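Local coordinates for pilin (Streptococcus pyogenes serotype M1, PDB 3B2M), which forms the backbone of the streptococcal pilus, whose covalently joined subunits stack head to tail and are required for adhesion to host cells, bacterial aggregation and biofilm formation, at residues L33-D38 against Q189-S194; K18-K23 against T80-F85; Y241-D246 against N272-E277. The protein carries 1 engineered substitution. One frame throughout, in Å; residues are numbered along the deposited sequence.

Contact 1: L33-D38 against Q189-S194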
loop_
_atom_site.group_PDB
_atom_site.type_symbol
_atom_site.label_atom_id
_atom_site.label_comp_id
_atom_site.label_asym_id
_atom_site.label_seq_id
_atom_site.Cartn_x
_atom_site.Cartn_y
_atom_site.Cartn_z
ATOM N N LEU A 33 -2.220 2.748 -6.951
ATOM C CA LEU A 33 -3.594 2.492 -6.494
ATOM C C LEU A 33 -3.577 2.086 -5.032
ATOM O O LEU A 33 -2.617 1.439 -4.576
ATOM C CB LEU A 33 -4.207 1.345 -7.303
ATOM C CG LEU A 33 -4.684 1.620 -8.734
ATOM C CD1 LEU A 33 -3.524 1.900 -9.696
ATOM C CD2 LEU A 33 -5.472 0.406 -9.196
ATOM N N ILE A 34 -4.657 2.422 -4.317
ATOM C CA ILE A 34 -4.749 2.202 -2.886
ATOM C C ILE A 34 -5.608 0.966 -2.641
ATOM O O ILE A 34 -6.747 0.928 -3.078
ATOM C CB ILE A 34 -5.381 3.434 -2.174
ATOM C CG1 ILE A 34 -4.599 4.738 -2.472
ATOM C CG2 ILE A 34 -5.579 3.196 -0.665
ATOM C CD1 ILE A 34 -3.110 4.722 -2.174
ATOM N N PRO A 35 -5.065 -0.057 -1.949
ATOM C CA PRO A 35 -5.860 -1.269 -1.744
ATOM C C PRO A 35 -6.935 -1.073 -0.681
ATOM O O PRO A 35 -6.789 -0.243 0.229
ATOM C CB PRO A 35 -4.823 -2.281 -1.248
ATOM C CG PRO A 35 -3.810 -1.445 -0.551
ATOM C CD PRO A 35 -3.741 -0.157 -1.309
ATOM N N ASN A 36 -8.012 -1.841 -0.819
ATOM C CA ASN A 36 -9.033 -1.922 0.198
ATOM C C ASN A 36 -8.515 -2.764 1.347
ATOM O O ASN A 36 -8.338 -3.984 1.195
ATOM C CB ASN A 36 -10.293 -2.555 -0.377
ATOM C CG ASN A 36 -10.837 -1.783 -1.538
ATOM O OD1 ASN A 36 -11.262 -0.653 -1.390
ATOM N ND2 ASN A 36 -10.814 -2.382 -2.700
ATOM N N THR A 37 -8.287 -2.118 2.489
ATOM C CA THR A 37 -7.739 -2.809 3.648
ATOM C C THR A 37 -7.788 -1.994 4.951
ATOM O O THR A 37 -7.929 -0.766 4.942
ATOM C CB THR A 37 -6.259 -3.255 3.389
ATOM O OG1 THR A 37 -5.867 -4.253 4.349
ATOM C CG2 THR A 37 -5.290 -2.058 3.445
ATOM N N ASP A 38 -7.634 -2.704 6.059
ATOM C CA ASP A 38 -7.519 -2.118 7.378
ATOM C C ASP A 38 -6.075 -2.166 7.856
ATOM O O ASP A 38 -5.286 -3.009 7.400
ATOM C CB ASP A 38 -8.359 -2.914 8.374
ATOM C CG ASP A 38 -9.835 -2.826 8.092
ATOM O OD1 ASP A 38 -10.261 -1.850 7.434
ATOM O OD2 ASP A 38 -10.581 -3.734 8.535
ATOM N N GLN A 189 -10.087 -8.504 -4.054
ATOM C CA GLN A 189 -10.623 -7.795 -2.899
ATOM C C GLN A 189 -9.963 -6.443 -2.692
ATOM O O GLN A 189 -10.603 -5.482 -2.283
ATOM C CB GLN A 189 -10.540 -8.657 -1.640
ATOM C CG GLN A 189 -9.150 -8.823 -1.052
ATOM C CD GLN A 189 -9.175 -9.694 0.196
ATOM O OE1 GLN A 189 -9.240 -10.916 0.102
ATOM N NE2 GLN A 189 -9.130 -9.064 1.368
ATOM N N TYR A 190 -8.678 -6.372 -3.006
ATOM C CA TYR A 190 -7.889 -5.166 -2.772
ATOM C C TYR A 190 -8.107 -4.110 -3.831
ATOM O O TYR A 190 -8.080 -2.931 -3.520
ATOM C CB TYR A 190 -6.398 -5.518 -2.648
ATOM C CG TYR A 190 -6.134 -6.605 -1.626
ATOM C CD1 TYR A 190 -6.362 -6.375 -0.266
ATOM C CD2 TYR A 190 -5.682 -7.864 -2.017
ATOM C CE1 TYR A 190 -6.127 -7.374 0.679
ATOM C CE2 TYR A 190 -5.451 -8.870 -1.080
ATOM C CZ TYR A 190 -5.671 -8.616 0.255
ATOM O OH TYR A 190 -5.443 -9.603 1.172
ATOM N N TYR A 191 -8.317 -4.532 -5.075
ATOM C CA TYR A 191 -8.447 -3.605 -6.205
ATOM C C TYR A 191 -9.637 -4.015 -7.076
ATOM O O TYR A 191 -9.599 -5.036 -7.761
ATOM C CB TYR A 191 -7.136 -3.514 -7.025
ATOM C CG TYR A 191 -5.891 -3.247 -6.193
ATOM C CD1 TYR A 191 -5.503 -1.945 -5.880
ATOM C CD2 TYR A 191 -5.124 -4.303 -5.681
ATOM C CE1 TYR A 191 -4.353 -1.702 -5.087
ATOM C CE2 TYR A 191 -3.981 -4.076 -4.890
ATOM C CZ TYR A 191 -3.601 -2.764 -4.603
ATOM O OH TYR A 191 -2.482 -2.513 -3.829
ATOM N N LYS A 192 -10.706 -3.226 -7.021
ATOM C CA LYS A 192 -11.961 -3.608 -7.656
ATOM C C LYS A 192 -12.017 -3.264 -9.142
ATOM O O LYS A 192 -11.154 -2.552 -9.659
ATOM C CB LYS A 192 -13.159 -3.022 -6.898
ATOM C CG LYS A 192 -13.395 -3.696 -5.543
ATOM C CD LYS A 192 -14.521 -3.041 -4.772
ATOM C CE LYS A 192 -14.606 -3.594 -3.349
ATOM N NZ LYS A 192 -14.965 -5.045 -3.305
ATOM N N ALA A 193 -13.047 -3.788 -9.806
ATOM C CA ALA A 193 -13.286 -3.578 -11.220
ATOM C C ALA A 193 -13.419 -2.104 -11.548
ATOM O O ALA A 193 -13.992 -1.321 -10.778
ATOM C CB ALA A 193 -14.547 -4.340 -11.669
ATOM N N SER A 194 -12.874 -1.743 -12.703
ATOM C CA SER A 194 -12.961 -0.392 -13.262
ATOM C C SER A 194 -11.948 0.610 -12.732
ATOM O O SER A 194 -11.765 1.651 -13.370
ATOM C CB SER A 194 -14.376 0.187 -13.172
ATOM O OG SER A 194 -15.201 -0.366 -14.176
HETATM O O HOH W 1 -0.868 -0.469 -5.709
HETATM O O HOH W 2 -9.883 -5.875 2.006
#
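The junction between the two beta domains of the pilin brings Pro35 and Asn36, just ahead of strand 37-45, against Tyr190 and Tyr191 in the loop between strands 179-185 and 196-202. Tyr190 O is the polar centre. It takes a hydrogen bond from Asn36 N (2.9 Å), arriving on a lone pair in the carbonyl plane, while Pro35 CA adds a C-H...O contact to the same Tyr190 O at 3.3 Å. In the Asn36 side chain, chi1 -59° and chi2 -65° together bring Asn36 ND2 to Gln189 O at 3.1 Å, tilted from the carbonyl plane; OD1 instead accepts from Asn72 N. Asn72 serves both sides of this interdomain seam, giving its ND2 to Ile34 O and Tyr190 O and accepting Lys192 N at its OD1. Beside the polar strip, the Tyr191 side chain runs alongside Pro35, with CZ 3.6 Å from Pro35 CB, and its CE1 meets Leu33 CB at 3.8 Å. Leu157 of strand 151-169, which runs on from one domain into the other, touches both Pro35 and Tyr191. A water donates to Leu33 O and to Tyr191 OH, and Gln189 CG sits over the centre of one face of the Tyr190 ring.

Contact 2: K18-K23 against T80-F85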
loop_
_atom_site.group_PDB
_atom_site.type_symbol
_atom_site.label_atom_id
_atom_site.label_comp_id
_atom_site.label_asym_id
_atom_site.label_seq_id
_atom_site.Cartn_x
_atom_site.Cartn_y
_atom_site.Cartn_z
ATOM N N LYS A 18 -7.601 10.308 25.960
ATOM C CA LYS A 18 -7.715 9.781 24.595
ATOM C C LYS A 18 -6.381 9.901 23.861
ATOM O O LYS A 18 -5.730 10.927 23.939
ATOM C CB LYS A 18 -8.813 10.523 23.824
ATOM C CG LYS A 18 -10.235 10.117 24.217
ATOM C CD LYS A 18 -11.280 10.959 23.481
ATOM C CE LYS A 18 -12.656 10.285 23.480
ATOM N NZ LYS A 18 -13.674 11.117 22.751
ATOM N N LEU A 19 -5.976 8.841 23.163
ATOM C CA LEU A 19 -4.711 8.827 22.418
ATOM C C LEU A 19 -4.960 8.580 20.933
ATOM O O LEU A 19 -5.565 7.580 20.549
ATOM C CB LEU A 19 -3.786 7.748 22.978
ATOM C CG LEU A 19 -2.449 7.436 22.312
ATOM C CD1 LEU A 19 -1.446 8.568 22.517
ATOM C CD2 LEU A 19 -1.928 6.132 22.898
ATOM N N THR A 20 -4.486 9.501 20.108
ATOM C CA THR A 20 -4.624 9.387 18.666
ATOM C C THR A 20 -3.489 8.536 18.112
ATOM O O THR A 20 -2.348 8.686 18.511
ATOM C CB THR A 20 -4.634 10.783 18.030
ATOM O OG1 THR A 20 -5.704 11.540 18.604
ATOM C CG2 THR A 20 -4.842 10.718 16.525
ATOM N N VAL A 21 -3.824 7.614 17.224
ATOM C CA VAL A 21 -2.831 6.842 16.494
ATOM C C VAL A 21 -2.976 7.293 15.053
ATOM O O VAL A 21 -4.096 7.380 14.535
ATOM C CB VAL A 21 -3.066 5.294 16.599
ATOM C CG1 VAL A 21 -2.076 4.526 15.741
ATOM C CG2 VAL A 21 -2.971 4.800 18.056
ATOM N N THR A 22 -1.848 7.586 14.418
ATOM C CA THR A 22 -1.848 8.027 13.047
ATOM C C THR A 22 -1.246 6.983 12.100
ATOM O O THR A 22 -0.185 6.420 12.357
ATOM C CB THR A 22 -1.108 9.379 12.909
ATOM O OG1 THR A 22 -1.776 10.367 13.716
ATOM C CG2 THR A 22 -1.070 9.831 11.486
ATOM N N LYS A 23 -1.936 6.738 10.995
ATOM C CA LYS A 23 -1.414 5.882 9.941
ATOM C C LYS A 23 -1.008 6.694 8.746
ATOM O O LYS A 23 -1.812 7.434 8.177
ATOM C CB LYS A 23 -2.462 4.862 9.502
ATOM C CG LYS A 23 -1.985 3.890 8.440
ATOM C CD LYS A 23 -0.884 2.984 8.956
ATOM C CE LYS A 23 -0.239 2.252 7.816
ATOM N NZ LYS A 23 0.700 1.184 8.225
ATOM N N THR A 80 -3.176 9.604 4.891
ATOM C CA THR A 80 -3.046 9.635 6.338
ATOM C C THR A 80 -4.452 9.435 6.912
ATOM O O THR A 80 -5.409 10.055 6.450
ATOM C CB THR A 80 -2.466 10.999 6.821
ATOM O OG1 THR A 80 -1.142 11.152 6.312
ATOM C CG2 THR A 80 -2.389 11.066 8.324
ATOM N N LYS A 81 -4.565 8.549 7.894
ATOM C CA LYS A 81 -5.811 8.302 8.605
ATOM C C LYS A 81 -5.545 8.221 10.096
ATOM O O LYS A 81 -4.454 7.826 10.499
ATOM C CB LYS A 81 -6.441 6.997 8.116
ATOM C CG LYS A 81 -7.404 7.210 6.957
ATOM C CD LYS A 81 -7.172 6.207 5.874
ATOM C CE LYS A 81 -7.773 6.676 4.559
ATOM N NZ LYS A 81 -9.255 6.746 4.578
ATOM N N THR A 82 -6.531 8.591 10.914
ATOM C CA THR A 82 -6.368 8.462 12.364
ATOM C C THR A 82 -7.372 7.521 13.017
ATOM O O THR A 82 -8.518 7.379 12.569
ATOM C CB THR A 82 -6.386 9.825 13.121
ATOM O OG1 THR A 82 -7.644 10.487 12.912
ATOM C CG2 THR A 82 -5.230 10.734 12.673
ATOM N N ALA A 83 -6.912 6.870 14.075
ATOM C CA ALA A 83 -7.783 6.196 15.023
ATOM C C ALA A 83 -7.434 6.732 16.411
ATOM O O ALA A 83 -6.532 7.548 16.550
ATOM C CB ALA A 83 -7.583 4.694 14.949
ATOM N N GLU A 84 -8.133 6.257 17.431
ATOM C CA GLU A 84 -7.969 6.759 18.784
ATOM C C GLU A 84 -8.163 5.627 19.794
ATOM O O GLU A 84 -8.991 4.756 19.578
ATOM C CB GLU A 84 -9.055 7.791 18.997
ATOM C CG GLU A 84 -8.751 8.888 19.945
ATOM C CD GLU A 84 -9.843 9.935 19.887
ATOM O OE1 GLU A 84 -11.027 9.552 20.034
ATOM O OE2 GLU A 84 -9.525 11.133 19.679
ATOM N N PHE A 85 -7.391 5.627 20.881
ATOM C CA PHE A 85 -7.703 4.789 22.040
ATOM C C PHE A 85 -8.361 5.648 23.118
ATOM O O PHE A 85 -7.900 6.758 23.386
ATOM C CB PHE A 85 -6.436 4.170 22.636
ATOM C CG PHE A 85 -5.819 3.092 21.792
ATOM C CD1 PHE A 85 -6.457 1.867 21.626
ATOM C CD2 PHE A 85 -4.582 3.305 21.166
ATOM C CE1 PHE A 85 -5.887 0.870 20.852
ATOM C CE2 PHE A 85 -4.008 2.305 20.387
ATOM C CZ PHE A 85 -4.663 1.080 20.238
#
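Leu19 O receives Phe85 N in a hydrogen bond of 2.7 Å, the shortest between the two strands, and Leu19 O is also approached by Glu84 CA at 3.1 Å in a C-H...O contact. Leu19 N in turn donates to Phe85 O, and the pairs Val21 with Ala83 and Lys23 with Lys81 repeat the exchange. The bonds are not equivalent: Val21 N reaches Ala83 O from well above the carbonyl plane, whereas Lys23 N meets Lys81 O almost head-on, at 2.8 Å with an N-H...O angle of 174°. Strands 18-27 and 80-86 thus form a regular antiparallel pair in the N-terminal, immunoglobulin-like domain, and the backbone of Thr22 bonds onward to Ile151 and Phe153 of the parallel strand 151-169. On the face carrying Leu19, Val21 and Phe85, Val21 CG2 lies 3.6 Å from Phe85 CE2, its approach to the ring oblique; Phe41 of strand 37-45 touches both side chains from the facing sheet. Lys23 leaves this same face with CG anti to its backbone N (chi1 -178°) and a bend at chi2 (65°), which carries its NZ away from strand 80-86 to the covalent isopeptide link with Asn155 CG. Glu104, the residue that promotes this autocatalytic bond, accepts a hydrogen bond from the linked NZ. The other face bears threonines and Glu84. Thr22 and Thr82 lie side by side, OG1 of Thr22 against CG2 of Thr82 at 3.6 Å, and Thr22 CG2 also meets Thr80 CG2 at 3.6 Å. Lys18 CD comes nearest Glu84, beside OE1, the two side chains crossing at a slant; Lys18 NZ stays 4.1 Å from Glu84 OE1, beyond salt-bridge range.

Contact 3: Y241-D246 against N272-E277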
loop_
_atom_site.group_PDB
_atom_site.type_symbol
_atom_site.label_atom_id
_atom_site.label_comp_id
_atom_site.label_asym_id
_atom_site.label_seq_id
_atom_site.Cartn_x
_atom_site.Cartn_y
_atom_site.Cartn_z
ATOM N N TYR A 241 -3.143 -11.499 -14.130
ATOM C CA TYR A 241 -3.319 -10.911 -15.457
ATOM C C TYR A 241 -3.026 -11.906 -16.581
ATOM O O TYR A 241 -2.286 -12.865 -16.392
ATOM C CB TYR A 241 -2.479 -9.619 -15.630
ATOM C CG TYR A 241 -0.991 -9.853 -15.521
ATOM C CD1 TYR A 241 -0.229 -10.274 -16.640
ATOM C CD2 TYR A 241 -0.345 -9.685 -14.308
ATOM C CE1 TYR A 241 1.146 -10.525 -16.520
ATOM C CE2 TYR A 241 1.015 -9.918 -14.184
ATOM C CZ TYR A 241 1.755 -10.338 -15.285
ATOM O OH TYR A 241 3.101 -10.560 -15.115
ATOM N N VAL A 242 -3.615 -11.672 -17.749
ATOM C CA VAL A 242 -3.290 -12.450 -18.951
ATOM C C VAL A 242 -2.903 -11.498 -20.095
ATOM O O VAL A 242 -3.563 -10.473 -20.304
ATOM C CB VAL A 242 -4.470 -13.368 -19.360
ATOM C CG1 VAL A 242 -4.138 -14.204 -20.603
ATOM C CG2 VAL A 242 -4.830 -14.309 -18.212
ATOM N N VAL A 243 -1.813 -11.805 -20.798
ATOM C CA VAL A 243 -1.520 -11.137 -22.078
ATOM C C VAL A 243 -1.567 -12.136 -23.234
ATOM O O VAL A 243 -0.923 -13.178 -23.189
ATOM C CB VAL A 243 -0.143 -10.430 -22.098
ATOM C CG1 VAL A 243 -0.127 -9.359 -23.219
ATOM C CG2 VAL A 243 0.198 -9.827 -20.722
ATOM N N THR A 244 -2.330 -11.812 -24.273
ATOM C CA THR A 244 -2.422 -12.663 -25.463
ATOM C C THR A 244 -2.180 -11.879 -26.738
ATOM O O THR A 244 -2.641 -10.761 -26.871
ATOM C CB THR A 244 -3.839 -13.251 -25.631
ATOM O OG1 THR A 244 -4.741 -12.177 -25.931
ATOM C CG2 THR A 244 -4.302 -13.961 -24.381
ATOM N N GLU A 245 -1.504 -12.492 -27.696
ATOM C CA GLU A 245 -1.429 -11.958 -29.047
ATOM C C GLU A 245 -2.446 -12.715 -29.916
ATOM O O GLU A 245 -2.682 -13.907 -29.707
ATOM C CB GLU A 245 -0.019 -12.151 -29.593
ATOM C CG GLU A 245 0.163 -11.694 -31.020
ATOM C CD GLU A 245 1.567 -11.915 -31.541
ATOM O OE1 GLU A 245 2.538 -11.302 -31.013
ATOM O OE2 GLU A 245 1.694 -12.675 -32.522
ATOM N N ASP A 246 -3.054 -12.035 -30.888
ATOM C CA ASP A 246 -3.827 -12.743 -31.916
ATOM C C ASP A 246 -3.029 -13.880 -32.564
ATOM O O ASP A 246 -1.796 -13.917 -32.527
ATOM C CB ASP A 246 -4.303 -11.776 -33.004
ATOM C CG ASP A 246 -5.474 -10.924 -32.562
ATOM O OD1 ASP A 246 -5.699 -10.802 -31.333
ATOM O OD2 ASP A 246 -6.159 -10.361 -33.446
ATOM N N ASN A 272 0.918 -18.458 -27.698
ATOM C CA ASN A 272 0.157 -17.280 -28.095
ATOM C C ASN A 272 -0.213 -16.394 -26.922
ATOM O O ASN A 272 -0.546 -15.210 -27.086
ATOM C CB ASN A 272 -1.136 -17.776 -28.754
ATOM C CG ASN A 272 -1.681 -16.807 -29.755
ATOM O OD1 ASN A 272 -0.920 -16.144 -30.457
ATOM N ND2 ASN A 272 -3.003 -16.704 -29.831
ATOM N N SER A 273 -0.167 -16.984 -25.737
ATOM C CA SER A 273 -0.599 -16.320 -24.528
ATOM C C SER A 273 0.205 -16.747 -23.301
ATOM O O SER A 273 0.580 -17.920 -23.158
ATOM C CB SER A 273 -2.078 -16.623 -24.283
ATOM O OG SER A 273 -2.485 -16.119 -23.020
ATOM N N THR A 274 0.444 -15.782 -22.414
ATOM C CA THR A 274 0.936 -16.062 -21.066
ATOM C C THR A 274 -0.093 -16.957 -20.359
ATOM O O THR A 274 -1.218 -17.108 -20.828
ATOM C CB THR A 274 1.110 -14.752 -20.224
ATOM O OG1 THR A 274 -0.173 -14.214 -19.888
ATOM C CG2 THR A 274 1.911 -13.689 -20.971
ATOM N N GLU A 275 0.290 -17.554 -19.237
ATOM C CA GLU A 275 -0.696 -18.172 -18.352
ATOM C C GLU A 275 -1.378 -17.029 -17.605
ATOM O O GLU A 275 -1.154 -15.833 -17.908
ATOM C CB GLU A 275 0.004 -19.083 -17.336
ATOM C CG GLU A 275 0.800 -20.229 -17.941
ATOM C CD GLU A 275 0.044 -21.543 -17.919
ATOM O OE1 GLU A 275 -1.040 -21.615 -17.288
ATOM O OE2 GLU A 275 0.543 -22.521 -18.521
ATOM N N GLN A 276 -2.200 -17.372 -16.621
ATOM C CA GLN A 276 -2.576 -16.373 -15.651
ATOM C C GLN A 276 -1.398 -16.179 -14.701
ATOM O O GLN A 276 -1.114 -17.011 -13.826
ATOM C CB GLN A 276 -3.846 -16.744 -14.899
ATOM C CG GLN A 276 -4.316 -15.645 -13.955
ATOM C CD GLN A 276 -5.817 -15.690 -13.732
ATOM O OE1 GLN A 276 -6.561 -14.891 -14.314
ATOM N NE2 GLN A 276 -6.275 -16.643 -12.920
ATOM N N GLU A 277 -0.693 -15.076 -14.909
ATOM C CA GLU A 277 0.389 -14.692 -14.029
ATOM C C GLU A 277 -0.209 -13.940 -12.842
ATOM O O GLU A 277 -1.344 -13.480 -12.919
ATOM C CB GLU A 277 1.377 -13.794 -14.798
ATOM C CG GLU A 277 2.160 -14.505 -15.903
ATOM C CD GLU A 277 3.243 -15.416 -15.357
ATOM O OE1 GLU A 277 3.620 -15.258 -14.173
ATOM O OE2 GLU A 277 3.726 -16.286 -16.114
#
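Residues 241-246 and 272-277 run antiparallel, their end-to-end directions 176° apart, with a register that slips by one residue between the Tyr241-Glu277 pair and the Thr244-Ser273 bridge. Tyr241 N and Glu277 O bond at 2.9 Å, and Glu277 N returns a bond to Tyr241 O; farther along, Thr274 N reaches Val243 O, and Glu245 N reaches Asn272 O at 2.9 Å. Where the register slips, a side chain stands in for a backbone carbonyl: Thr274 OG1 accepts Val243 N at 3.1 Å in a nearly straight bond. Its torsion (chi1 71°) sets OG1 between the backbone N and carbonyl carbon of Thr274, from where it also donates to Glu275 O on a lone pair, so the hydroxyl is fixed from two directions. Ser273 OG turns to its own neighbour, donating to Thr274 O at 2.7 Å, and Ser273 CB packs tightly on Thr244 CG2, at 3.5 Å. Val242 spreads its two methyls over the irregular segment, CG1 by the Ser273 hydroxyl and CG2 by Gln276 CA. At the regular end, Glu277 CB rests over one face of the Tyr241 ring in a CH-pi contact, 3.9 Å from the centroid and displaced toward the rim; the carboxylate beyond leads off to a salt bridge with Lys267. Tyr241 and Val243 also touch strand 179-185, at Leu185 and Leu183, and strand 151-169, at Leu162 and Val164. Glu245, extended beyond CG, brings OE1 to a hydrogen bond with Lys166 NZ. Short strand 277-278 lies at the outer edge of the four-stranded antiparallel sheet of this immunoglobulin-like domain, next to strand 240-245, and the irregular run before it continues along that strand, which carries Glu245, the residue that promotes the autocatalytic Lys166-Asn290 isopeptide bond.

In the fold
The three contacts are strung along an elongated chain. Contact 2 lies in the N-terminal domain, contact 3 in the C-terminal one, their centres 44 Å apart on opposite sides of the chain's centre; contact 1 sits between, 22 Å from contact 2 and 23 Å from contact 3, centre to centre. Contacts 1 and 2 interleave along the chain, in the order 18-23, 33-38, 80-85, 189-194, and contact 3 follows. Strand 151-169 links all three, pairing with strand 18-27 of contact 2 and touching Pro35 and Tyr191 of contact 1 and Tyr241 and Val243 of contact 3. Contacts 2 and 3 each include an isopeptide-site residue; contact 1 joins the domains noncovalently, consistent with a rigid subunit.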